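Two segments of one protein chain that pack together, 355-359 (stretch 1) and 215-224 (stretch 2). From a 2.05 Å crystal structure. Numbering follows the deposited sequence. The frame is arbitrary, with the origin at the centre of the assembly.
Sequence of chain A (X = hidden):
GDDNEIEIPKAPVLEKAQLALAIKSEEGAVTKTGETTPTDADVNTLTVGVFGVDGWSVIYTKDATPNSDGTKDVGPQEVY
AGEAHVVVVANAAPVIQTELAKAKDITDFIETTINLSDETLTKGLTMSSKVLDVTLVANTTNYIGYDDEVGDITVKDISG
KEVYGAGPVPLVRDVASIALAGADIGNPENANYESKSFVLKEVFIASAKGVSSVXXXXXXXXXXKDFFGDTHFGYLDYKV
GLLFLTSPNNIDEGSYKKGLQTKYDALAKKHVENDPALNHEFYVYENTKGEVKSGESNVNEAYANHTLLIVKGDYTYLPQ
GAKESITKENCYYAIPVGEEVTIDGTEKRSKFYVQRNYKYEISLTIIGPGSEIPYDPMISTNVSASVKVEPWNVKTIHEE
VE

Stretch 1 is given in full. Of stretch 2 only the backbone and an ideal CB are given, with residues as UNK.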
# COMPACT_ATOMS: atom_id res chain seq x y z
N GLN A 355 1.74 6.61 -0.16
CA GLN A 355 2.97 6.09 0.39
C GLN A 355 2.62 4.98 1.37
O GLN A 355 1.53 4.96 1.93
CB GLN A 355 3.77 7.18 1.08
CG GLN A 355 4.13 8.32 0.17
CD GLN A 355 4.94 9.40 0.92
OE1 GLN A 355 5.70 9.08 1.81
NE2 GLN A 355 4.76 10.66 0.57
N ARG A 356 3.59 4.09 1.57
CA ARG A 356 3.38 2.84 2.30
C ARG A 356 3.05 3.07 3.79
O ARG A 356 3.53 4.01 4.41
CB ARG A 356 4.64 1.99 2.19
CG ARG A 356 5.83 2.58 3.00
CD ARG A 356 7.18 1.96 2.66
NE ARG A 356 7.29 0.64 3.22
CZ ARG A 356 8.44 0.00 3.48
NH1 ARG A 356 9.62 0.53 3.20
NH2 ARG A 356 8.38 -1.21 4.03
N ASN A 357 2.23 2.17 4.33
CA ASN A 357 1.99 2.05 5.76
C ASN A 357 1.30 3.27 6.39
O ASN A 357 1.53 3.59 7.55
CB ASN A 357 3.29 1.72 6.50
CG ASN A 357 3.03 1.02 7.83
OD1 ASN A 357 2.22 0.10 7.91
ND2 ASN A 357 3.73 1.43 8.85
N TYR A 358 0.49 3.95 5.58
CA TYR A 358 -0.40 5.01 6.01
C TYR A 358 -1.81 4.65 5.68
O TYR A 358 -2.07 3.94 4.73
CB TYR A 358 -0.09 6.34 5.30
CG TYR A 358 1.22 6.98 5.70
CD1 TYR A 358 1.36 7.62 6.93
CD2 TYR A 358 2.31 6.94 4.86
CE1 TYR A 358 2.57 8.22 7.28
CE2 TYR A 358 3.52 7.49 5.22
CZ TYR A 358 3.64 8.16 6.42
OH TYR A 358 4.84 8.73 6.74
N LYS A 359 -2.73 5.16 6.49
CA LYS A 359 -4.14 5.03 6.25
C LYS A 359 -4.59 6.39 5.75
O LYS A 359 -4.27 7.42 6.35
CB LYS A 359 -4.88 4.72 7.52
CG LYS A 359 -4.67 3.35 8.04
CD LYS A 359 -5.87 2.95 8.87
CE LYS A 359 -5.77 1.54 9.28
NZ LYS A 359 -7.08 0.98 9.71
N UNK A 215 11.22 -4.33 -0.31
CA UNK A 215 11.83 -3.66 0.84
C UNK A 215 12.66 -2.49 0.37
O UNK A 215 13.01 -2.41 -0.82
CB UNK A 215 12.69 -4.63 1.65
N UNK A 216 12.94 -1.58 1.32
CA UNK A 216 13.82 -0.44 1.15
C UNK A 216 15.03 -0.53 2.09
O UNK A 216 14.98 -1.17 3.15
CB UNK A 216 13.05 0.86 1.40
N UNK A 217 16.11 0.14 1.70
CA UNK A 217 17.33 0.17 2.50
C UNK A 217 17.11 0.80 3.87
O UNK A 217 17.53 0.26 4.92
CB UNK A 217 18.43 0.93 1.75
N UNK A 218 16.43 1.93 3.86
CA UNK A 218 16.10 2.63 5.07
C UNK A 218 14.74 2.18 5.61
O UNK A 218 13.87 1.63 4.90
CB UNK A 218 16.11 4.14 4.82
N UNK A 219 14.55 2.43 6.89
CA UNK A 219 13.27 2.16 7.56
C UNK A 219 12.19 3.00 6.93
O UNK A 219 12.35 4.21 6.83
CB UNK A 219 13.35 2.44 9.06
N UNK A 220 11.10 2.39 6.50
CA UNK A 220 9.97 3.13 5.92
C UNK A 220 10.39 3.93 4.67
O UNK A 220 9.84 4.98 4.38
CB UNK A 220 9.37 4.08 6.97
N UNK A 221 11.35 3.41 3.92
CA UNK A 221 11.80 4.07 2.71
C UNK A 221 10.92 3.69 1.52
O UNK A 221 10.15 2.74 1.55
CB UNK A 221 13.26 3.72 2.43
N UNK A 222 11.05 4.47 0.46
CA UNK A 222 10.26 4.26 -0.74
C UNK A 222 10.57 2.90 -1.37
O UNK A 222 11.73 2.45 -1.39
CB UNK A 222 10.52 5.38 -1.75
N UNK A 223 9.51 2.23 -1.81
CA UNK A 223 9.56 0.94 -2.45
C UNK A 223 8.77 0.97 -3.77
O UNK A 223 8.50 -0.06 -4.38
CB UNK A 223 9.01 -0.14 -1.51
N UNK A 224 8.35 2.17 -4.16
CA UNK A 224 7.59 2.38 -5.38
C UNK A 224 8.37 1.95 -6.60
O UNK A 224 9.58 2.23 -6.70
CB UNK A 224 7.19 3.85 -5.51

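Position 215 has an extended backbone, and its CA-to-CB bond points away from stretch 1, with nothing of that stretch within 5.5 Å of the ideal CB, so small or large residues would suit as far as this contact goes. The residue is Ala 215, which makes no contact with stretch 1.

At 216 the CA-to-CB bond points toward stretch 1, and the ideal CB lies 3.9 Å from Arg 356 NH1. So close to a charged donor, a short side chain with an acceptor would suit: serine, threonine or perhaps asparagine or aspartate. The residue is Ser 216, in rotamer p. Its OG takes a weak hydrogen bond from Arg 356 NH1 (3.1 Å, bent to 121°) near the guanidinium plane, and itself donates to the backbone O of 218 at 2.6 Å.

Positions 217, 218 and 219 have no stretch 1 atom near their ideal CB atoms: 217 is out of reach, 218 points sideways and 219 away. Stretch 1 sets no preference, and many residues would serve. They are Thr 217, Glu 218 and Glu 219; the end of the Glu 218 side chain leads away.

Position 220 is the third residue of a type II turn running from 218 to 221, with phi/psi of 59/32. This left-handed conformation is easiest for glycine or asparagine, though other residues can adopt it. CA-to-CB points sideways, but a long side chain could reach the carbonyl of Arg 356, the amide of Asn 357 and the ring of Tyr 358; a long donor or a broad aromatic would fit. Trp 220 is both. Its NE1 donates to Arg 356 O at 2.9 Å, at the indole edge, while Asn 357 ND2 lies over one indole face, 3.4 Å from Trp 220 CH2. The six-membered ring meets the Tyr 358 ring obliquely, with planes at 42° and centroids 5.1 Å apart, and Trp 220 CD1 packs 3.6 Å from Arg 356 CG.

At 221 the ideal CB would point away, and phi/psi of -85/165 is open to most residues; what matters to stretch 1 is the backbone carbonyl. Gly 221 O accepts from Arg 356 NH1 at 2.8 Å and 159°, the straightest hydrogen bond of the contact.

Position 222 points away and leaves the choice wide; Thr 222 takes no part in the contact.

At 223 CA-to-CB points toward stretch 1, where the guanidinium offers a flat face. Leucine, isoleucine or methionine could cover it. Ile 223 does so, its CD1 over one face, 3.7 Å from Arg 356 NE.

Position 224 points sideways, with no stretch 1 atom near its ideal CB, so many residues would fit; Glu 224 hydrogen-bonds elsewhere in the structure.

Stretch 2, residues 215-224: ASTEEWGTIE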
# COMPACT_ATOMS: atom_id res chain seq x y z
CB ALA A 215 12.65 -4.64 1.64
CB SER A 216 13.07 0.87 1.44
OG SER A 216 12.63 0.90 2.78
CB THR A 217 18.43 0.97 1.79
OG1 THR A 217 18.80 0.27 0.61
CG2 THR A 217 19.62 1.07 2.67
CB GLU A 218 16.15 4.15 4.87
CG GLU A 218 17.46 4.72 4.25
CD GLU A 218 18.71 4.35 5.04
OE1 GLU A 218 18.62 4.29 6.28
OE2 GLU A 218 19.78 4.13 4.41
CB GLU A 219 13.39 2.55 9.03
CG GLU A 219 12.14 2.30 9.83
CD GLU A 219 12.09 0.92 10.32
OE1 GLU A 219 12.71 0.06 9.68
OE2 GLU A 219 11.49 0.71 11.36
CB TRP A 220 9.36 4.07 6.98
CG TRP A 220 7.86 4.33 6.82
CD1 TRP A 220 7.18 4.59 5.66
CD2 TRP A 220 6.89 4.42 7.87
NE1 TRP A 220 5.84 4.79 5.92
CE2 TRP A 220 5.64 4.71 7.27
CE3 TRP A 220 6.95 4.25 9.26
CZ2 TRP A 220 4.47 4.87 8.02
CZ3 TRP A 220 5.78 4.43 10.00
CH2 TRP A 220 4.57 4.73 9.38
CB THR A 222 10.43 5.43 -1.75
OG1 THR A 222 9.57 5.20 -2.87
CG2 THR A 222 11.85 5.56 -2.25
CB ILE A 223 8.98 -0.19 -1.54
CG1 ILE A 223 7.60 0.19 -1.03
CG2 ILE A 223 9.99 -0.54 -0.41
CD1 ILE A 223 6.87 -0.88 -0.16
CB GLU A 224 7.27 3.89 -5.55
CG GLU A 224 6.41 4.22 -6.81
CD GLU A 224 6.02 5.69 -6.90
OE1 GLU A 224 6.49 6.47 -6.06
OE2 GLU A 224 5.22 6.07 -7.79
O HOH W 1 12.05 -1.80 4.09
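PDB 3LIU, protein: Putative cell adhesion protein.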